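Local structure of DyP (Bjerkandera adusta, 3VXJ) at residues E24-F29 against G353-E358; F220-Q225 against I332-E337. The protein binds heme b and probably works as a peroxidase, using hydrogen peroxide to oxidise dyes and phenolic compounds. All blocks are in the same frame, centred on the assembly; numbering follows the deposited sequence.

In the fold
Both contacts are buried in the core and share one antiparallel sheet, that of strands 328-334, 353-360, 216-225 and 420-430. Side chains of 353-358 alternate, Leu355 and Val357 facing contact 1, Leu354, Phe356 and Glu358 the heme. Contact 1 joins this sheet to the sheet of the N-terminal half through strand 23-31, and its chemistry is purely apolar, with no hydrogen bond crossing between the segments. Contact 2 stays within the sheet: 220-225 and 332-337 lie on strands separated by 353-360, so they meet through side chains, and here a histidine-tyrosine hydrogen bond dominates. The two contacts interlock through backbone pairing, with Leu355 N 2.8 Å from Ile332 O and Phe356 N 2.9 Å from Arg221 O.

Contact 1 of 2, residues E24-F29 against G353-E358; sequences ERFVFF and GLLFVE. With HEM (protoporphyrin IX containing Fe), chain B.
Phe26 reaches across from strand 23-31 and brings its ring against two aliphatic side chains, Leu355 and Val357, on one face of strand 353-360. All the contact between 24-29 and 353-358 is apolar. The CD2-CE2 side of the ring lies against the leucine, with Phe26 CD2 3.8 Å from Leu355 CD1, while its far end meets the valine, Phe26 CZ being 3.7 Å from Val357 CG2. Both aliphatic groups approach the ring obliquely. Phe26 carries CG beside its backbone N (chi1 -62°), which swings the ring into the space between the strands; no hydrogen bond crosses, and the closest CA atoms, those of Phe26 and Leu355, are 8.9 Å apart.

The alternate residues of 353-358 serve the heme instead. Phe356 lays CE1 and CZ against the pyrrole carbons, CE1 lying 3.4 Å from HEM C1C, with HEM CMC over one face toward the rim; the water on the iron, 2.0 Å from FE, lies at the edge of this ring in its plane. Leu354 CD2 packs on HEM C3B at 3.7 Å, and Glu358 OE1 comes to 3.5 Å from HEM CAC.

Phe220 of strand 216-225 meets the Phe26 ring, and Val120 and Leu122 of strand 119-125 pack on it. Strand 23-31 pairs with 119-125 and 146-155, so two four-stranded sheets of ferredoxin-like order pack face to face, as expected for the alpha+beta barrel clan.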
loop_
_atom_site.group_PDB
_atom_site.type_symbol
_atom_site.label_atom_id
_atom_site.label_comp_id
_atom_site.label_asym_id
_atom_site.label_seq_id
_atom_site.Cartn_x
_atom_site.Cartn_y
_atom_site.Cartn_z
ATOM N N GLU A 24 2.122 4.130 -13.580
ATOM C CA GLU A 24 1.630 5.215 -12.740
ATOM C C GLU A 24 2.765 6.167 -12.424
ATOM O O GLU A 24 3.913 5.728 -12.260
ATOM C CB GLU A 24 1.014 4.662 -11.450
ATOM C CG GLU A 24 0.235 5.674 -10.622
ATOM C CD GLU A 24 -0.372 5.065 -9.376
ATOM O OE1 GLU A 24 -0.131 3.870 -9.092
ATOM O OE2 GLU A 24 -1.081 5.792 -8.656
ATOM N N ARG A 25 2.451 7.460 -12.356
ATOM C CA ARG A 25 3.429 8.481 -11.993
ATOM C C ARG A 25 2.885 9.338 -10.865
ATOM O O ARG A 25 1.716 9.745 -10.869
ATOM C CB ARG A 25 3.762 9.365 -13.192
ATOM C CG ARG A 25 4.839 10.419 -12.900
ATOM C CD ARG A 25 5.300 11.111 -14.168
ATOM N NE ARG A 25 6.002 10.182 -15.042
ATOM C CZ ARG A 25 6.286 10.422 -16.318
ATOM N NH1 ARG A 25 5.924 11.570 -16.878
ATOM N NH2 ARG A 25 6.930 9.506 -17.031
ATOM N N PHE A 26 3.745 9.595 -9.890
ATOM C CA PHE A 26 3.420 10.457 -8.771
ATOM C C PHE A 26 4.225 11.737 -8.966
ATOM O O PHE A 26 5.461 11.713 -8.933
ATOM C CB PHE A 26 3.796 9.775 -7.460
ATOM C CG PHE A 26 3.048 8.486 -7.202
ATOM C CD1 PHE A 26 1.916 8.488 -6.398
ATOM C CD2 PHE A 26 3.461 7.283 -7.786
ATOM C CE1 PHE A 26 1.208 7.308 -6.161
ATOM C CE2 PHE A 26 2.755 6.097 -7.556
ATOM C CZ PHE A 26 1.632 6.113 -6.748
ATOM N N VAL A 27 3.524 12.833 -9.245
ATOM C CA VAL A 27 4.168 14.124 -9.492
ATOM C C VAL A 27 4.018 14.960 -8.227
ATOM O O VAL A 27 2.922 15.450 -7.910
ATOM C CB VAL A 27 3.551 14.870 -10.703
ATOM C CG1 VAL A 27 4.279 16.180 -10.936
ATOM C CG2 VAL A 27 3.598 14.008 -11.974
ATOM N N PHE A 28 5.112 15.079 -7.488
ATOM C CA PHE A 28 5.134 15.824 -6.235
ATOM C C PHE A 28 5.451 17.277 -6.528
ATOM O O PHE A 28 6.350 17.567 -7.310
ATOM C CB PHE A 28 6.151 15.216 -5.258
ATOM C CG PHE A 28 5.861 13.778 -4.914
ATOM C CD1 PHE A 28 4.961 13.458 -3.901
ATOM C CD2 PHE A 28 6.438 12.744 -5.648
ATOM C CE1 PHE A 28 4.673 12.130 -3.600
ATOM C CE2 PHE A 28 6.149 11.421 -5.357
ATOM C CZ PHE A 28 5.269 11.108 -4.340
ATOM N N PHE A 29 4.712 18.186 -5.906
ATOM C CA PHE A 29 4.850 19.593 -6.235
ATOM C C PHE A 29 4.794 20.501 -5.020
ATOM O O PHE A 29 4.330 20.109 -3.934
ATOM C CB PHE A 29 3.795 20.014 -7.280
ATOM C CG PHE A 29 2.381 19.972 -6.771
ATOM C CD1 PHE A 29 1.804 21.104 -6.190
ATOM C CD2 PHE A 29 1.626 18.802 -6.844
ATOM C CE1 PHE A 29 0.513 21.075 -5.698
ATOM C CE2 PHE A 29 0.324 18.772 -6.364
ATOM C CZ PHE A 29 -0.233 19.906 -5.780
ATOM N N GLY A 353 11.625 -1.297 -6.607
ATOM C CA GLY A 353 10.886 -1.384 -5.358
ATOM C C GLY A 353 9.397 -1.213 -5.527
ATOM O O GLY A 353 8.818 -1.675 -6.515
ATOM N N LEU A 354 8.781 -0.543 -4.562
ATOM C CA LEU A 354 7.340 -0.393 -4.505
ATOM C C LEU A 354 7.008 1.042 -4.172
ATOM O O LEU A 354 7.544 1.613 -3.223
ATOM C CB LEU A 354 6.723 -1.330 -3.449
ATOM C CG LEU A 354 5.189 -1.482 -3.447
ATOM C CD1 LEU A 354 4.692 -2.183 -4.721
ATOM C CD2 LEU A 354 4.709 -2.243 -2.196
ATOM N N LEU A 355 6.138 1.618 -4.985
ATOM C CA LEU A 355 5.499 2.888 -4.660
ATOM C C LEU A 355 4.195 2.537 -3.957
ATOM O O LEU A 355 3.198 2.191 -4.596
ATOM C CB LEU A 355 5.282 3.732 -5.921
ATOM C CG LEU A 355 6.560 3.955 -6.735
ATOM C CD1 LEU A 355 6.308 4.794 -7.974
ATOM C CD2 LEU A 355 7.666 4.582 -5.898
ATOM N N PHE A 356 4.250 2.591 -2.628
ATOM C CA PHE A 356 3.195 2.070 -1.773
ATOM C C PHE A 356 2.186 3.173 -1.445
ATOM O O PHE A 356 2.564 4.304 -1.101
ATOM C CB PHE A 356 3.839 1.497 -0.511
ATOM C CG PHE A 356 2.865 1.062 0.541
ATOM C CD1 PHE A 356 2.401 -0.250 0.588
ATOM C CD2 PHE A 356 2.450 1.961 1.524
ATOM C CE1 PHE A 356 1.496 -0.649 1.566
ATOM C CE2 PHE A 356 1.574 1.558 2.523
ATOM C CZ PHE A 356 1.090 0.260 2.543
ATOM N N VAL A 357 0.909 2.817 -1.564
ATOM C CA VAL A 357 -0.199 3.755 -1.384
ATOM C C VAL A 357 -1.270 3.068 -0.559
ATOM O O VAL A 357 -1.764 2.007 -0.955
ATOM C CB VAL A 357 -0.800 4.125 -2.752
ATOM C CG1 VAL A 357 -2.048 4.964 -2.589
ATOM C CG2 VAL A 357 0.232 4.860 -3.617
ATOM N N GLU A 358 -1.618 3.663 0.584
ATOM C CA GLU A 358 -2.660 3.104 1.432
ATOM C C GLU A 358 -3.592 4.211 1.894
ATOM O O GLU A 358 -3.125 5.248 2.382
ATOM C CB GLU A 358 -2.043 2.397 2.637
ATOM C CG GLU A 358 -3.023 1.559 3.445
ATOM C CD GLU A 358 -2.351 0.599 4.420
ATOM O OE1 GLU A 358 -1.228 0.871 4.861
ATOM O OE2 GLU A 358 -2.964 -0.453 4.729
HETATM C CHA HEM B . -0.848 -7.642 1.508
HETATM C CHB HEM B . 3.548 -7.066 -0.419
HETATM C CHC HEM B . 4.321 -3.202 2.386
HETATM C CHD HEM B . -0.084 -3.734 4.304
HETATM C C1A HEM B . 0.285 -7.843 0.769
HETATM C C2A HEM B . 0.506 -8.940 -0.145
HETATM C C3A HEM B . 1.734 -8.782 -0.670
HETATM C C4A HEM B . 2.301 -7.569 -0.126
HETATM C CMA HEM B . 2.437 -9.686 -1.700
HETATM C CAA HEM B . -0.485 -10.102 -0.382
HETATM C CBA HEM B . -1.524 -9.860 -1.480
HETATM C CGA HEM B . -2.605 -8.876 -1.099
HETATM O O1A HEM B . -3.471 -9.184 -0.252
HETATM O O2A HEM B . -2.615 -7.760 -1.688
HETATM C C1B HEM B . 4.141 -5.961 0.158
HETATM C C2B HEM B . 5.458 -5.448 -0.154
HETATM C C3B HEM B . 5.672 -4.369 0.623
HETATM C C4B HEM B . 4.486 -4.175 1.431
HETATM C CMB HEM B . 6.410 -6.085 -1.189
HETATM C CAB HEM B . 6.907 -3.446 0.670
HETATM C CBB HEM B . 7.740 -3.321 -0.366
HETATM C C1C HEM B . 3.214 -3.042 3.179
HETATM C C2C HEM B . 3.060 -2.055 4.231
HETATM C C3C HEM B . 1.844 -2.212 4.775
HETATM C C4C HEM B . 1.196 -3.299 4.072
HETATM C CMC HEM B . 4.136 -1.018 4.606
HETATM C CAC HEM B . 1.175 -1.410 5.922
HETATM C CBC HEM B . 1.876 -0.969 6.976
HETATM C C1D HEM B . -0.703 -4.785 3.678
HETATM C C2D HEM B . -2.087 -5.133 3.884
HETATM C C3D HEM B . -2.318 -6.343 3.034
HETATM C C4D HEM B . -1.060 -6.612 2.384
HETATM C CMD HEM B . -3.142 -4.466 4.782
HETATM C CAD HEM B . -3.650 -7.103 2.941
HETATM C CBD HEM B . -3.727 -8.037 4.145
HETATM C CGD HEM B . -5.023 -8.799 4.174
HETATM O O1D HEM B . -4.963 -10.052 4.299
HETATM O O2D HEM B . -6.105 -8.176 4.079
HETATM N NA HEM B . 1.403 -7.047 0.771
HETATM N NB HEM B . 3.579 -5.180 1.161
HETATM N NC HEM B . 2.070 -3.805 3.141
HETATM N ND HEM B . -0.126 -5.659 2.759
HETATM FE FE HEM B . 1.766 -5.461 2.007
HETATM O O HOH W 1 0.970 -4.367 0.544
#

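Contact 2 of 2, residues F220-Q225 against I332-E337. With HEM (protoporphyrin IX containing Fe), chain B.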
loop_
_atom_site.group_PDB
_atom_site.type_symbol
_atom_site.label_atom_id
_atom_site.label_comp_id
_atom_site.label_asym_id
_atom_site.label_seq_id
_atom_site.Cartn_x
_atom_site.Cartn_y
_atom_site.Cartn_z
ATOM N N PHE A 220 1.714 7.519 1.646
ATOM C CA PHE A 220 2.613 7.186 0.560
ATOM C C PHE A 220 3.967 6.775 1.141
ATOM O O PHE A 220 4.494 7.438 2.039
ATOM C CB PHE A 220 2.804 8.381 -0.388
ATOM C CG PHE A 220 3.755 8.084 -1.504
ATOM C CD1 PHE A 220 3.317 7.381 -2.612
ATOM C CD2 PHE A 220 5.092 8.464 -1.439
ATOM C CE1 PHE A 220 4.189 7.057 -3.640
ATOM C CE2 PHE A 220 5.967 8.138 -2.461
ATOM C CZ PHE A 220 5.514 7.441 -3.561
ATOM N N ARG A 221 4.519 5.679 0.629
ATOM C CA ARG A 221 5.866 5.239 1.006
ATOM C C ARG A 221 6.656 4.846 -0.227
ATOM O O ARG A 221 6.184 4.055 -1.046
ATOM C CB ARG A 221 5.816 4.043 1.952
ATOM C CG ARG A 221 4.991 4.260 3.221
ATOM C CD ARG A 221 5.775 4.971 4.310
ATOM N NE ARG A 221 6.573 4.030 5.091
ATOM C CZ ARG A 221 7.655 4.349 5.807
ATOM N NH1 ARG A 221 8.138 5.587 5.819
ATOM N NH2 ARG A 221 8.281 3.402 6.498
ATOM N N HIS A 222 7.853 5.408 -0.372
ATOM C CA HIS A 222 8.742 4.982 -1.434
ATOM C C HIS A 222 9.673 3.918 -0.866
ATOM O O HIS A 222 10.550 4.233 -0.056
ATOM C CB HIS A 222 9.535 6.181 -1.959
ATOM C CG HIS A 222 10.642 5.816 -2.893
ATOM N ND1 HIS A 222 11.670 6.682 -3.201
ATOM C CD2 HIS A 222 10.891 4.676 -3.583
ATOM C CE1 HIS A 222 12.506 6.087 -4.032
ATOM N NE2 HIS A 222 12.066 4.864 -4.267
ATOM N N PHE A 223 9.461 2.658 -1.247
ATOM C CA PHE A 223 10.300 1.562 -0.745
ATOM C C PHE A 223 11.244 1.100 -1.834
ATOM O O PHE A 223 10.811 0.836 -2.956
ATOM C CB PHE A 223 9.464 0.338 -0.361
ATOM C CG PHE A 223 8.546 0.546 0.802
ATOM C CD1 PHE A 223 9.041 0.944 2.044
ATOM C CD2 PHE A 223 7.190 0.273 0.664
ATOM C CE1 PHE A 223 8.175 1.103 3.127
ATOM C CE2 PHE A 223 6.314 0.423 1.736
ATOM C CZ PHE A 223 6.809 0.832 2.980
ATOM N N GLN A 224 12.527 0.986 -1.509
ATOM C CA GLN A 224 13.464 0.282 -2.372
ATOM C C GLN A 224 13.544 -1.165 -1.898
ATOM O O GLN A 224 13.676 -1.413 -0.702
ATOM C CB GLN A 224 14.836 0.952 -2.318
ATOM C CG GLN A 224 15.858 0.323 -3.239
ATOM C CD GLN A 224 17.086 1.176 -3.442
ATOM O OE1 GLN A 224 17.125 2.349 -3.059
ATOM N NE2 GLN A 224 18.098 0.592 -4.067
ATOM N N GLN A 225 13.494 -2.113 -2.829
ATOM C CA GLN A 225 13.570 -3.536 -2.486
ATOM C C GLN A 225 14.897 -4.168 -2.894
ATOM O O GLN A 225 15.463 -3.848 -3.956
ATOM C CB GLN A 225 12.398 -4.306 -3.108
ATOM C CG GLN A 225 11.047 -4.002 -2.425
ATOM C CD GLN A 225 9.850 -4.550 -3.171
ATOM O OE1 GLN A 225 9.140 -3.810 -3.838
ATOM N NE2 GLN A 225 9.610 -5.848 -3.047
ATOM N N ILE A 332 2.116 0.288 -6.627
ATOM C CA ILE A 332 2.636 -0.155 -7.914
ATOM C C ILE A 332 4.147 -0.387 -7.805
ATOM O O ILE A 332 4.856 0.406 -7.185
ATOM C CB ILE A 332 2.284 0.849 -9.054
ATOM C CG1 ILE A 332 2.573 0.233 -10.429
ATOM C CG2 ILE A 332 3.003 2.194 -8.862
ATOM C CD1 ILE A 332 2.042 1.027 -11.605
ATOM N N PRO A 333 4.650 -1.483 -8.402
ATOM C CA PRO A 333 6.107 -1.672 -8.418
ATOM C C PRO A 333 6.812 -0.620 -9.257
ATOM O O PRO A 333 6.171 0.015 -10.112
ATOM C CB PRO A 333 6.271 -3.052 -9.081
ATOM C CG PRO A 333 4.958 -3.740 -8.834
ATOM C CD PRO A 333 3.951 -2.640 -8.990
ATOM N N TYR A 334 8.115 -0.447 -9.055
ATOM C CA TYR A 334 8.915 0.369 -9.958
ATOM C C TYR A 334 10.256 -0.284 -10.203
ATOM O O TYR A 334 10.727 -1.086 -9.391
ATOM C CB TYR A 334 9.098 1.806 -9.443
ATOM C CG TYR A 334 10.160 1.967 -8.373
ATOM C CD1 TYR A 334 11.498 2.193 -8.723
ATOM C CD2 TYR A 334 9.832 1.917 -7.020
ATOM C CE1 TYR A 334 12.488 2.333 -7.744
ATOM C CE2 TYR A 334 10.820 2.061 -6.032
ATOM C CZ TYR A 334 12.135 2.274 -6.405
ATOM O OH TYR A 334 13.068 2.418 -5.398
ATOM N N GLY A 335 10.867 0.091 -11.319
ATOM C CA GLY A 335 12.226 -0.312 -11.621
ATOM C C GLY A 335 12.293 -1.520 -12.519
ATOM O O GLY A 335 11.281 -2.168 -12.774
ATOM N N PRO A 336 13.500 -1.834 -13.006
ATOM C CA PRO A 336 13.703 -2.919 -13.955
ATOM C C PRO A 336 13.595 -4.287 -13.302
ATOM O O PRO A 336 13.713 -4.418 -12.080
ATOM C CB PRO A 336 15.139 -2.687 -14.437
ATOM C CG PRO A 336 15.808 -2.038 -13.269
ATOM C CD PRO A 336 14.761 -1.148 -12.672
ATOM N N GLU A 337 13.388 -5.302 -14.128
ATOM C CA GLU A 337 13.465 -6.683 -13.685
ATOM C C GLU A 337 14.848 -6.992 -13.135
ATOM O O GLU A 337 15.839 -6.339 -13.491
ATOM C CB GLU A 337 13.094 -7.625 -14.837
ATOM C CG GLU A 337 11.626 -7.500 -15.232
ATOM C CD GLU A 337 10.704 -7.925 -14.112
ATOM O OE1 GLU A 337 10.548 -9.148 -13.925
ATOM O OE2 GLU A 337 10.145 -7.045 -13.419
HETATM C CHA HEM B . -0.848 -7.642 1.508
HETATM C CHB HEM B . 3.548 -7.066 -0.419
HETATM C CHC HEM B . 4.321 -3.202 2.386
HETATM C CHD HEM B . -0.084 -3.734 4.304
HETATM C C1A HEM B . 0.285 -7.843 0.769
HETATM C C2A HEM B . 0.506 -8.940 -0.145
HETATM C C3A HEM B . 1.734 -8.782 -0.670
HETATM C C4A HEM B . 2.301 -7.569 -0.126
HETATM C CMA HEM B . 2.437 -9.686 -1.700
HETATM C CAA HEM B . -0.485 -10.102 -0.382
HETATM C CBA HEM B . -1.524 -9.860 -1.480
HETATM C CGA HEM B . -2.605 -8.876 -1.099
HETATM O O1A HEM B . -3.471 -9.184 -0.252
HETATM O O2A HEM B . -2.615 -7.760 -1.688
HETATM C C1B HEM B . 4.141 -5.961 0.158
HETATM C C2B HEM B . 5.458 -5.448 -0.154
HETATM C C3B HEM B . 5.672 -4.369 0.623
HETATM C C4B HEM B . 4.486 -4.175 1.431
HETATM C CMB HEM B . 6.410 -6.085 -1.189
HETATM C CAB HEM B . 6.907 -3.446 0.670
HETATM C CBB HEM B . 7.740 -3.321 -0.366
HETATM C C1C HEM B . 3.214 -3.042 3.179
HETATM C C2C HEM B . 3.060 -2.055 4.231
HETATM C C3C HEM B . 1.844 -2.212 4.775
HETATM C C4C HEM B . 1.196 -3.299 4.072
HETATM C CMC HEM B . 4.136 -1.018 4.606
HETATM C CAC HEM B . 1.175 -1.410 5.922
HETATM C CBC HEM B . 1.876 -0.969 6.976
HETATM C C1D HEM B . -0.703 -4.785 3.678
HETATM C C2D HEM B . -2.087 -5.133 3.884
HETATM C C3D HEM B . -2.318 -6.343 3.034
HETATM C C4D HEM B . -1.060 -6.612 2.384
HETATM C CMD HEM B . -3.142 -4.466 4.782
HETATM C CAD HEM B . -3.650 -7.103 2.941
HETATM C CBD HEM B . -3.727 -8.037 4.145
HETATM C CGD HEM B . -5.023 -8.799 4.174
HETATM O O1D HEM B . -4.963 -10.052 4.299
HETATM O O2D HEM B . -6.105 -8.176 4.079
HETATM N NA HEM B . 1.403 -7.047 0.771
HETATM N NB HEM B . 3.579 -5.180 1.161
HETATM N NC HEM B . 2.070 -3.805 3.141
HETATM N ND HEM B . -0.126 -5.659 2.759
HETATM FE FE HEM B . 1.766 -5.461 2.007
HETATM O O HOH W 1 0.970 -4.367 0.544
#
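The rings of His222 and Tyr334 meet obliquely, centroids 5.2 Å apart and planes at 65°, with the tyrosine hydroxyl at the edge of the imidazole, close to its plane. Through that edge His222 NE2 donates a hydrogen bond to Tyr334 OH, 2.9 Å long with an N-H...O angle of 156°. At the edge of the phenol ring, near its plane, sits a backbone carbonyl: Phe223 O is 3.3 Å from Tyr334 CE2. The Phe223 ring itself turns elsewhere, and Arg221 CB lies over one of its faces, toward the rim.

Tyr334 holds CG between its backbone N and carbonyl carbon (chi1 79°), which carries the ring across to the histidine. The hydroxyl has a second polar partner, Asp351 OD1, so this buried oxygen is gripped from both His222 and the loop before strand 353-360. A phenylalanine here would probably leave His222 NE2 without its acceptor and Asp351 without this hydroxyl partner. Gln224 lends aliphatic cover, its CB lying 3.8 Å from Tyr334 OH.

The strand order 328-334, 353-360, 216-225, 420-430 is that of a ferredoxin-like sheet, as expected for the dimeric alpha+beta barrel clan. Strands 216-225 and 328-334 both run antiparallel to 353-360, which lies between them, and the axes of the segments 220-225 and 332-334 come within 8.9 Å; the histidine and tyrosine thus bridge over Leu355, which touches both.

On the heme side, Phe223 CZ reaches HEM CMC at 3.6 Å, and Gln225 NE2 lies 3.7 Å from HEM CMB. That amide nitrogen is hydrogen-bonded to Glu165 OE2, which fixes the glutamine beside the porphyrin rim.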